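Myosin-I heavy chain (Dictyostelium discoideum, PDB 5EJR) is an actin-based motor with ATPase activity that takes part in early phagocytosis and adhesion, this chain being the MyTH4-FERM MF2 part of its tail. Local coordinates at residues Met72-Asp77 against Leu88-Ile93; Ile131-Ile136 against Thr195-Phe200; Arg188-Ser193 against Leu278-Gln283; Asn227-Ile232 against Thr271-Asp276. All coordinates share one frame; numbering follows the deposited sequence. Where two conformers were deposited one is given.

Contact 1: Met72-Asp77 against Leu88-Ile93; sequences MMWMGD and LVIQSI
The indole nitrogen of W74, NE1, is hydrogen-bonded to K126 O of helix 121-137, which helps fix the turn of the ring that I90 packs on. W74 CG is anti to its backbone N (chi1 166°), and from there the indole reaches from helix 58-75 toward helix 86-99. I90 lies over one face of it. Its CD1 is 3.9 Å from the centroid of the W74 six-membered ring and 14° off the ring normal, a CH-pi contact. The other branch serves the same face nearer the rim, with I90 CG2 3.7 Å from W74 CZ3.

The two helices are consecutive in the helical MyTH4 domain, and no hydrogen bond joins the two segments. V89 packs closer to the backbone of helix 58-75. Its CG1 is 4.0 Å from W74 N and also meets M73 CB. The other methyl, V89 CG2, meets M73 CE at 3.8 Å, where the M73 and V89 side chains cross at about a right angle. Just beyond, helix 58-75 ends in a Schellman motif. D77 N bonds to M72 O at 2.7 Å, G76 N makes a weak bond to M73 O, and G76 has positive phi. D77 OD2 bonds S123 OG of helix 121-137. I197 of helix 194-205 touches both W74 and I90, and so does L130.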
# COMPACT_ATOMS: atom_id res chain seq x y z
N MET A 72 7.00 -22.29 13.92
CA MET A 72 6.16 -23.15 14.76
C MET A 72 4.83 -22.49 15.11
O MET A 72 3.80 -23.16 15.12
CB MET A 72 6.93 -23.56 16.02
CG MET A 72 8.06 -24.54 15.75
SD MET A 72 8.79 -25.23 17.27
CE MET A 72 7.36 -26.04 17.98
N MET A 73 4.83 -21.17 15.36
CA MET A 73 3.64 -20.37 15.65
C MET A 73 2.76 -20.29 14.41
O MET A 73 1.54 -20.36 14.53
CB MET A 73 4.04 -18.96 16.07
CG MET A 73 4.57 -18.87 17.47
SD MET A 73 5.45 -17.32 17.75
CE MET A 73 4.17 -16.34 18.18
N TRP A 74 3.38 -20.11 13.23
CA TRP A 74 2.65 -20.00 11.97
C TRP A 74 1.95 -21.33 11.64
O TRP A 74 0.78 -21.34 11.24
CB TRP A 74 3.61 -19.60 10.84
CG TRP A 74 3.01 -19.79 9.48
CD1 TRP A 74 3.28 -20.79 8.59
CD2 TRP A 74 1.94 -19.01 8.91
NE1 TRP A 74 2.49 -20.65 7.47
CE2 TRP A 74 1.64 -19.59 7.65
CE3 TRP A 74 1.23 -17.88 9.33
CZ2 TRP A 74 0.66 -19.05 6.81
CZ3 TRP A 74 0.27 -17.33 8.49
CH2 TRP A 74 -0.01 -17.93 7.25
N MET A 75 2.69 -22.44 11.83
CA MET A 75 2.26 -23.81 11.59
C MET A 75 1.29 -24.35 12.64
O MET A 75 0.68 -25.39 12.42
CB MET A 75 3.48 -24.71 11.43
CG MET A 75 4.23 -24.44 10.15
SD MET A 75 5.79 -25.33 10.02
CE MET A 75 5.15 -27.03 9.70
N GLY A 76 1.12 -23.62 13.75
CA GLY A 76 0.22 -23.99 14.84
C GLY A 76 0.76 -25.06 15.77
O GLY A 76 -0.01 -25.81 16.38
N ASP A 77 2.10 -25.15 15.90
CA ASP A 77 2.80 -26.10 16.77
C ASP A 77 3.40 -25.44 18.02
O ASP A 77 3.98 -26.13 18.86
CB ASP A 77 3.88 -26.85 15.98
CG ASP A 77 3.35 -27.65 14.80
OD1 ASP A 77 2.37 -28.41 14.99
OD2 ASP A 77 3.92 -27.53 13.70
N LEU A 88 0.84 -11.47 11.28
CA LEU A 88 1.89 -10.73 11.99
C LEU A 88 3.12 -11.62 12.21
O LEU A 88 4.25 -11.16 12.05
CB LEU A 88 1.34 -10.24 13.34
CG LEU A 88 1.00 -8.74 13.48
CD1 LEU A 88 0.09 -8.25 12.36
CD2 LEU A 88 0.34 -8.46 14.83
N VAL A 89 2.89 -12.93 12.47
CA VAL A 89 3.98 -13.90 12.69
C VAL A 89 4.76 -14.15 11.40
O VAL A 89 5.99 -14.02 11.40
CB VAL A 89 3.48 -15.20 13.39
CG1 VAL A 89 4.52 -16.32 13.30
CG2 VAL A 89 3.12 -14.92 14.84
N ILE A 90 4.06 -14.46 10.29
CA ILE A 90 4.72 -14.69 9.00
C ILE A 90 5.37 -13.38 8.47
O ILE A 90 6.42 -13.46 7.85
CB ILE A 90 3.79 -15.39 7.97
CG1 ILE A 90 4.59 -15.89 6.74
CG2 ILE A 90 2.59 -14.53 7.59
CD1 ILE A 90 3.84 -16.97 5.86
N GLN A 91 4.78 -12.19 8.73
CA GLN A 91 5.38 -10.92 8.32
C GLN A 91 6.77 -10.74 8.99
O GLN A 91 7.72 -10.34 8.33
CB GLN A 91 4.47 -9.74 8.67
CG GLN A 91 3.42 -9.49 7.59
CD GLN A 91 2.23 -8.76 8.14
OE1 GLN A 91 2.34 -7.87 8.98
NE2 GLN A 91 1.06 -9.15 7.70
N SER A 92 6.89 -11.15 10.28
CA SER A 92 8.14 -11.14 11.06
C SER A 92 9.19 -12.03 10.40
O SER A 92 10.32 -11.58 10.18
CB SER A 92 7.88 -11.58 12.50
OG SER A 92 9.07 -11.59 13.26
N ILE A 93 8.79 -13.28 10.02
CA ILE A 93 9.65 -14.27 9.37
C ILE A 93 10.18 -13.76 8.05
O ILE A 93 11.37 -13.88 7.80
CB ILE A 93 8.94 -15.65 9.20
CG1 ILE A 93 8.53 -16.25 10.56
CG2 ILE A 93 9.82 -16.65 8.40
CD1 ILE A 93 7.48 -17.36 10.48

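Contact 2: Ile131-Ile136 against Thr195-Phe200; sequences IYFLSI and TEIQSF
An aromatic cluster in the interior of the helical MyTH4 domain joins helix 121-137 to helix 194-205. It consists of Y132, F133 and F200. The segment axes approach to 12.6 Å and run at 113° to each other, so large side chains bridge the distance. Y132 and F200 form an offset stack, with ring centroids 4.0 Å apart and planes at 11°. In both residues CG is anti to the backbone N (chi1 168° in F200), which places it toward the other helix; the side chains slide past each other in opposite directions. F200 CE1 sits over the centre of the Y132 ring, 3.4 Å above its plane.

F133 meets F200 obliquely, its CZ 3.9 Å from F200 CD2. The same end of the F133 ring touches I197 CG1, and these two side chains cross at about a right angle. The carboxylate of E196 comes to the edge of F133, close to the ring plane, with OE2 4.1 Å from F133 CE1. I136 and E196 reach toward each other tip to tip.

R188 forms a salt bridge with E196 OE1, which would favour the charged carboxylate. The other oxygen, E196 OE2, accepts from a water at 2.7 Å. That water also lies 3.3 Å from Y132 OH. On the backbone side, Y132 O accepts from both I136 N and S135 OG, the latter at 2.7 Å and tilted from the carbonyl plane.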
# COMPACT_ATOMS: atom_id res chain seq x y z
N ILE A 131 6.61 -21.68 2.61
CA ILE A 131 7.60 -21.81 1.52
C ILE A 131 7.15 -20.98 0.31
O ILE A 131 7.97 -20.31 -0.33
CB ILE A 131 7.86 -23.30 1.17
CG1 ILE A 131 8.62 -23.99 2.33
CG2 ILE A 131 8.63 -23.42 -0.15
CD1 ILE A 131 8.62 -25.55 2.31
N TYR A 132 5.83 -21.01 0.02
CA TYR A 132 5.27 -20.21 -1.07
C TYR A 132 5.55 -18.71 -0.85
O TYR A 132 6.01 -18.03 -1.77
CB TYR A 132 3.75 -20.45 -1.19
CG TYR A 132 3.07 -19.39 -2.03
CD1 TYR A 132 3.15 -19.43 -3.42
CD2 TYR A 132 2.39 -18.33 -1.44
CE1 TYR A 132 2.56 -18.44 -4.21
CE2 TYR A 132 1.81 -17.32 -2.22
CZ TYR A 132 1.88 -17.40 -3.60
OH TYR A 132 1.29 -16.43 -4.39
N PHE A 133 5.23 -18.21 0.37
CA PHE A 133 5.39 -16.81 0.76
C PHE A 133 6.85 -16.39 0.85
O PHE A 133 7.17 -15.22 0.61
CB PHE A 133 4.60 -16.48 2.03
CG PHE A 133 3.10 -16.43 1.83
CD1 PHE A 133 2.52 -15.58 0.90
CD2 PHE A 133 2.25 -17.22 2.61
CE1 PHE A 133 1.13 -15.54 0.72
CE2 PHE A 133 0.86 -17.18 2.42
CZ PHE A 133 0.31 -16.35 1.48
N LEU A 134 7.78 -17.35 1.08
CA LEU A 134 9.20 -17.04 1.04
C LEU A 134 9.59 -16.93 -0.42
O LEU A 134 10.29 -15.98 -0.80
CB LEU A 134 10.07 -18.14 1.70
CG LEU A 134 9.92 -18.42 3.19
CD1 LEU A 134 10.64 -19.71 3.56
CD2 LEU A 134 10.46 -17.28 4.03
N SER A 135 9.17 -17.91 -1.25
CA SER A 135 9.52 -17.97 -2.68
C SER A 135 9.04 -16.76 -3.50
O SER A 135 9.65 -16.45 -4.51
CB SER A 135 9.05 -19.28 -3.31
OG SER A 135 7.64 -19.30 -3.45
N ILE A 136 7.96 -16.08 -3.07
CA ILE A 136 7.49 -14.89 -3.77
C ILE A 136 8.36 -13.65 -3.41
O ILE A 136 8.45 -12.73 -4.22
CB ILE A 136 5.96 -14.61 -3.63
CG1 ILE A 136 5.51 -14.55 -2.17
CG2 ILE A 136 5.14 -15.62 -4.45
CD1 ILE A 136 4.15 -13.89 -1.92
N THR A 195 -5.44 -10.74 4.56
CA THR A 195 -6.18 -10.63 3.29
C THR A 195 -5.48 -11.44 2.20
O THR A 195 -6.14 -12.23 1.51
CB THR A 195 -6.33 -9.14 2.89
OG1 THR A 195 -7.15 -8.52 3.87
CG2 THR A 195 -6.96 -8.95 1.50
N GLU A 196 -4.16 -11.22 2.01
CA GLU A 196 -3.36 -11.92 1.00
C GLU A 196 -3.35 -13.42 1.30
O GLU A 196 -3.29 -14.22 0.37
CB GLU A 196 -1.92 -11.43 0.99
CG GLU A 196 -1.14 -11.94 -0.21
CD GLU A 196 0.26 -11.41 -0.37
OE1 GLU A 196 0.63 -10.48 0.38
OE2 GLU A 196 0.99 -11.91 -1.26
N ILE A 197 -3.36 -13.78 2.59
CA ILE A 197 -3.32 -15.17 3.03
C ILE A 197 -4.61 -15.88 2.59
O ILE A 197 -4.53 -16.88 1.89
CB ILE A 197 -3.00 -15.28 4.55
CG1 ILE A 197 -1.50 -14.96 4.80
CG2 ILE A 197 -3.34 -16.68 5.10
CD1 ILE A 197 -1.12 -14.51 6.27
N GLN A 198 -5.77 -15.31 2.94
CA GLN A 198 -7.08 -15.83 2.60
C GLN A 198 -7.30 -15.92 1.09
O GLN A 198 -7.77 -16.95 0.60
CB GLN A 198 -8.20 -15.04 3.29
CG GLN A 198 -9.57 -15.74 3.26
CD GLN A 198 -9.49 -17.20 3.67
OE1 GLN A 198 -9.28 -17.53 4.85
NE2 GLN A 198 -9.63 -18.09 2.71
N SER A 199 -6.92 -14.87 0.36
CA SER A 199 -7.05 -14.85 -1.09
C SER A 199 -6.26 -15.99 -1.72
O SER A 199 -6.82 -16.73 -2.52
CB SER A 199 -6.68 -13.48 -1.65
OG SER A 199 -7.70 -12.56 -1.27
N PHE A 200 -5.01 -16.20 -1.26
CA PHE A 200 -4.15 -17.29 -1.74
C PHE A 200 -4.80 -18.68 -1.51
O PHE A 200 -4.80 -19.53 -2.40
CB PHE A 200 -2.77 -17.21 -1.05
CG PHE A 200 -1.91 -18.43 -1.25
CD1 PHE A 200 -1.37 -18.73 -2.50
CD2 PHE A 200 -1.63 -19.28 -0.19
CE1 PHE A 200 -0.58 -19.87 -2.68
CE2 PHE A 200 -0.84 -20.41 -0.37
CZ PHE A 200 -0.31 -20.69 -1.61
O HOH W 1 0.10 -13.64 -3.14

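Contact 3: Arg188-Ser193 against Leu278-Gln283; sequences RKMGPS and LARWEQ
M190 and S193, in the loop before helix 194-205 of the MyTH4 domain, pack on A279, R280 and E282 of helix 274-283. That helix belongs to the ubiquitin-like first lobe of the FERM domain, so the contact is part of the junction between the two domains of a MyTH4-FERM tandem. No hydrogen bond links the two segments directly.

The apolar part centres on M190. Its CB rests on A279 CB at 3.7 Å. The chain then bends at chi2 (-71°) and again at chi3 (-82°), and CE comes to lie 3.8 Å from R280 CG. CE also meets the tip of Q283, which is poorly ordered.

Carbon atoms also meet polar ones beside M190. K189 CB is 3.6 Å from R280 NH2, and the two long side chains lie side by side, pointing the same way. G191 O is pressed against A279 CB at 3.4 Å; it is buried here and has no polar partner in the model.

Polar bonding runs through third parties. S193 is the N-cap of helix 194-205, and its OG bonds E196 N. The carboxylate of E282 lies beside S193. E282 OE2 accepts from A194 N in the first turn of that helix, whose N-terminal end would favour the charged form. E282 OE1 accepts from S87 OG and Q91 NE2 of helix 86-99, and Q91 NE2 also bonds P192 O, so it ties the two segments together. E282 OE1 lies 3.3 Å from S193 CA.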
# COMPACT_ATOMS: atom_id res chain seq x y z
N ARG A 188 8.93 -7.76 -3.71
CA ARG A 188 8.03 -7.46 -2.59
C ARG A 188 8.82 -7.03 -1.35
O ARG A 188 9.92 -7.53 -1.14
CB ARG A 188 7.14 -8.68 -2.25
CG ARG A 188 6.00 -8.94 -3.25
CD ARG A 188 4.75 -8.09 -3.03
NE ARG A 188 4.22 -8.22 -1.67
CZ ARG A 188 3.35 -9.16 -1.29
NH1 ARG A 188 2.86 -10.02 -2.18
NH2 ARG A 188 2.96 -9.22 -0.03
N LYS A 189 8.27 -6.08 -0.55
CA LYS A 189 8.94 -5.51 0.62
C LYS A 189 8.36 -6.02 1.93
O LYS A 189 8.94 -5.78 2.99
CB LYS A 189 8.85 -3.97 0.60
CG LYS A 189 9.32 -3.29 -0.69
CD LYS A 189 10.83 -3.16 -0.75
CE LYS A 189 11.30 -2.52 -2.04
NZ LYS A 189 11.31 -3.47 -3.18
N MET A 190 7.17 -6.60 1.89
CA MET A 190 6.48 -7.08 3.08
C MET A 190 6.06 -8.53 2.90
O MET A 190 5.92 -9.01 1.76
CB MET A 190 5.21 -6.25 3.37
CG MET A 190 5.46 -4.79 3.67
SD MET A 190 6.23 -4.50 5.28
CE MET A 190 4.82 -4.58 6.35
N GLY A 191 5.81 -9.18 4.04
CA GLY A 191 5.24 -10.51 4.11
C GLY A 191 3.74 -10.37 3.87
O GLY A 191 3.25 -9.25 3.68
N PRO A 192 2.96 -11.47 3.87
CA PRO A 192 1.53 -11.32 3.55
C PRO A 192 0.61 -10.87 4.67
O PRO A 192 0.80 -11.25 5.82
CB PRO A 192 1.15 -12.71 3.04
CG PRO A 192 2.04 -13.62 3.85
CD PRO A 192 3.33 -12.89 4.06
N SER A 193 -0.44 -10.10 4.31
CA SER A 193 -1.49 -9.65 5.22
C SER A 193 -2.45 -10.83 5.38
O SER A 193 -2.40 -11.75 4.57
CB SER A 193 -2.25 -8.47 4.60
OG SER A 193 -2.81 -8.81 3.34
N LEU A 278 -1.22 -3.44 2.13
CA LEU A 278 -2.16 -4.14 3.01
C LEU A 278 -1.49 -4.68 4.27
O LEU A 278 -2.10 -4.63 5.34
CB LEU A 278 -2.96 -5.23 2.28
CG LEU A 278 -3.97 -4.72 1.25
CD1 LEU A 278 -4.40 -5.86 0.31
CD2 LEU A 278 -5.18 -4.07 1.92
N ALA A 279 -0.24 -5.14 4.14
CA ALA A 279 0.56 -5.65 5.26
C ALA A 279 0.88 -4.48 6.21
O ALA A 279 0.62 -4.58 7.41
CB ALA A 279 1.83 -6.30 4.75
N ARG A 280 1.33 -3.33 5.65
CA ARG A 280 1.60 -2.10 6.40
C ARG A 280 0.41 -1.61 7.20
O ARG A 280 0.60 -1.12 8.31
CB ARG A 280 2.13 -1.00 5.47
CG ARG A 280 3.63 -1.15 5.22
CD ARG A 280 4.10 -0.42 3.98
NE ARG A 280 5.44 -0.87 3.60
CZ ARG A 280 5.96 -0.78 2.38
NH1 ARG A 280 5.24 -0.27 1.38
NH2 ARG A 280 7.19 -1.21 2.14
N TRP A 281 -0.82 -1.80 6.68
CA TRP A 281 -2.05 -1.41 7.38
C TRP A 281 -2.27 -2.28 8.61
O TRP A 281 -2.79 -1.80 9.61
CB TRP A 281 -3.25 -1.51 6.45
CG TRP A 281 -3.39 -0.44 5.40
CD1 TRP A 281 -2.57 0.63 5.19
CD2 TRP A 281 -4.42 -0.36 4.42
NE1 TRP A 281 -3.05 1.39 4.15
CE2 TRP A 281 -4.18 0.80 3.65
CE3 TRP A 281 -5.57 -1.12 4.15
CZ2 TRP A 281 -5.03 1.21 2.62
CZ3 TRP A 281 -6.41 -0.72 3.12
CH2 TRP A 281 -6.13 0.42 2.36
N GLU A 282 -1.88 -3.58 8.52
CA GLU A 282 -1.99 -4.53 9.63
C GLU A 282 -1.02 -4.15 10.74
O GLU A 282 -1.34 -4.33 11.91
CB GLU A 282 -1.67 -5.95 9.15
CG GLU A 282 -2.73 -6.57 8.28
CD GLU A 282 -2.71 -8.08 8.35
OE1 GLU A 282 -1.61 -8.67 8.35
OE2 GLU A 282 -3.81 -8.67 8.44
N GLN A 283 0.16 -3.64 10.36
CA GLN A 283 1.26 -3.22 11.23
C GLN A 283 0.99 -1.87 11.91
O GLN A 283 1.66 -1.55 12.89
CB GLN A 283 2.57 -3.15 10.43
CG GLN A 283 3.00 -4.46 9.79
CD GLN A 283 4.33 -4.94 10.30
OE1 GLN A 283 5.38 -4.40 9.93
NE2 GLN A 283 4.32 -5.94 11.17

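Contact 4: Asn227-Ile232 against Thr271-Asp276; sequences NTYTTI and TDMIYD
T231 and M273 form a single antiparallel bridge as a non-hydrogen-bonded pair, their CA atoms 4.4 Å apart. It lies in the ubiquitin-like first lobe of the FERM domain, where the loop after strand 221-225 meets the start of helix 274-283. The bonds fall on the residues flanking the pair. I274 N donates to T230 O at 2.9 Å with an N-H...O angle of 165°. I232 N donates to D272 O, also at 2.9 Å.

Around the bridge, I232 CD1 packs on I274 CB at 3.9 Å, the side chains crossing at about a right angle. I274 CG1 is anti to the backbone N (chi1 178°), which leaves CG2 between N and the carbonyl carbon, facing T230. I274 CG2 lies 4.0 Å from T230 CB. A water completes the polar part. It donates to T228 O at 2.7 Å and to T230 O, and accepts from Y275 N at 3.2 Å. T230 O thus takes two hydrogens. T228 O also lies at the edge of the Y275 ring, in its plane, and N227 O is 3.5 Å from Y275 CE2.

Further out, a type I turn from N227 to T230 sets these carbonyls, and N227 N bonds to T230 OG1. T231 and M273 are both N-cap residues, so two helices start at the bridge. T231 OG1 caps a backbone N in the first turn of helix 232-243, and E234 OE1 accepts from T231 N in return, as in a capping box. On the MyTH4 side, D276 OD1 accepts from M190 N and forms a salt bridge with R188 NE, while D276 OD2 accepts from K189 N.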
# COMPACT_ATOMS: atom_id res chain seq x y z
N ASN A 227 -3.09 -9.47 -8.13
CA ASN A 227 -2.11 -10.55 -8.17
C ASN A 227 -1.02 -10.18 -7.16
O ASN A 227 -0.98 -9.04 -6.70
CB ASN A 227 -1.49 -10.70 -9.57
CG ASN A 227 -2.45 -10.52 -10.73
OD1 ASN A 227 -3.62 -10.94 -10.69
ND2 ASN A 227 -1.96 -9.91 -11.80
N THR A 228 -0.11 -11.14 -6.85
CA THR A 228 1.02 -10.99 -5.92
C THR A 228 1.81 -9.70 -6.12
O THR A 228 2.14 -9.03 -5.15
CB THR A 228 1.96 -12.21 -6.07
OG1 THR A 228 1.19 -13.39 -5.89
CG2 THR A 228 3.12 -12.19 -5.08
N TYR A 229 2.10 -9.36 -7.38
CA TYR A 229 2.94 -8.25 -7.74
C TYR A 229 2.19 -7.03 -8.29
O TYR A 229 2.82 -6.15 -8.87
CB TYR A 229 4.01 -8.74 -8.73
CG TYR A 229 4.83 -9.90 -8.19
CD1 TYR A 229 5.82 -9.70 -7.24
CD2 TYR A 229 4.59 -11.20 -8.62
CE1 TYR A 229 6.60 -10.76 -6.76
CE2 TYR A 229 5.34 -12.28 -8.12
CZ TYR A 229 6.35 -12.05 -7.20
OH TYR A 229 7.08 -13.08 -6.68
N THR A 230 0.87 -6.95 -8.09
CA THR A 230 0.12 -5.80 -8.62
C THR A 230 0.55 -4.49 -7.95
O THR A 230 0.58 -4.39 -6.72
CB THR A 230 -1.39 -6.05 -8.55
OG1 THR A 230 -1.69 -7.23 -9.29
CG2 THR A 230 -2.21 -4.87 -9.13
N THR A 231 0.86 -3.48 -8.77
CA THR A 231 1.19 -2.15 -8.25
C THR A 231 -0.08 -1.31 -8.09
O THR A 231 -1.12 -1.59 -8.71
CB THR A 231 2.17 -1.41 -9.16
OG1 THR A 231 1.53 -1.18 -10.42
CG2 THR A 231 3.51 -2.11 -9.32
N ILE A 232 0.03 -0.24 -7.30
CA ILE A 232 -1.07 0.70 -7.09
C ILE A 232 -1.45 1.38 -8.43
O ILE A 232 -2.63 1.61 -8.68
CB ILE A 232 -0.67 1.67 -5.94
CG1 ILE A 232 -0.62 0.88 -4.60
CG2 ILE A 232 -1.58 2.94 -5.84
CD1 ILE A 232 -1.99 0.43 -3.92
N THR A 271 3.92 3.36 -7.28
CA THR A 271 4.93 2.29 -7.43
C THR A 271 4.88 1.28 -6.33
O THR A 271 5.61 0.28 -6.41
CB THR A 271 6.35 2.84 -7.58
OG1 THR A 271 6.64 3.69 -6.46
CG2 THR A 271 6.60 3.51 -8.91
N ASP A 272 4.07 1.50 -5.28
CA ASP A 272 4.00 0.52 -4.21
C ASP A 272 3.23 -0.72 -4.71
O ASP A 272 2.38 -0.62 -5.61
CB ASP A 272 3.23 1.08 -3.00
CG ASP A 272 3.94 2.06 -2.08
OD1 ASP A 272 5.12 2.41 -2.37
OD2 ASP A 272 3.32 2.49 -1.08
N MET A 273 3.52 -1.87 -4.07
CA MET A 273 2.83 -3.15 -4.29
C MET A 273 1.62 -3.06 -3.42
O MET A 273 1.76 -2.77 -2.23
CB MET A 273 3.69 -4.33 -3.81
CG MET A 273 4.96 -4.50 -4.58
SD MET A 273 4.64 -4.34 -6.34
CE MET A 273 5.70 -5.57 -6.93
N ILE A 274 0.43 -3.31 -3.98
CA ILE A 274 -0.82 -3.25 -3.18
C ILE A 274 -0.77 -4.17 -1.95
O ILE A 274 -1.17 -3.75 -0.86
CB ILE A 274 -2.13 -3.44 -4.02
CG1 ILE A 274 -3.38 -3.42 -3.11
CG2 ILE A 274 -2.07 -4.70 -4.90
CD1 ILE A 274 -4.68 -3.11 -3.81
N TYR A 275 -0.20 -5.38 -2.11
CA TYR A 275 -0.10 -6.32 -0.98
C TYR A 275 0.87 -5.83 0.10
O TYR A 275 0.61 -6.08 1.28
CB TYR A 275 0.21 -7.74 -1.47
CG TYR A 275 -1.02 -8.50 -1.93
CD1 TYR A 275 -2.17 -8.56 -1.14
CD2 TYR A 275 -1.02 -9.21 -3.13
CE1 TYR A 275 -3.30 -9.27 -1.55
CE2 TYR A 275 -2.14 -9.92 -3.54
CZ TYR A 275 -3.28 -9.96 -2.75
OH TYR A 275 -4.38 -10.65 -3.15
N ASP A 276 1.94 -5.07 -0.28
CA ASP A 276 2.86 -4.49 0.71
C ASP A 276 2.13 -3.43 1.54
O ASP A 276 2.35 -3.33 2.75
CB ASP A 276 4.11 -3.90 0.06
CG ASP A 276 5.13 -4.93 -0.43
OD1 ASP A 276 5.07 -6.09 0.03
OD2 ASP A 276 6.01 -4.56 -1.25
O HOH W 2 1.08 -6.53 -4.79

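Contact 1 and contact 2 lie inside the MyTH4 domain, contact 4 inside the first FERM lobe, and contact 3 between the two. Centres of neighbouring contacts are about 10 to 14 Å apart; those of contacts 1 and 4 are about 22 Å apart and these two do not touch. Contacts 1 and 2 merge where I90 meets F133. Along the chain contact 1 closes first, the segments of contacts 2 and 3 alternate, and contact 4 is nested in the loop closed by contact 3. Contacts 3 and 4 share helix 274-283. Y229 OH also bonds I136 O between contacts 4 and 2. The geometry is consistent with MyTH4 and FERM packing as one unit.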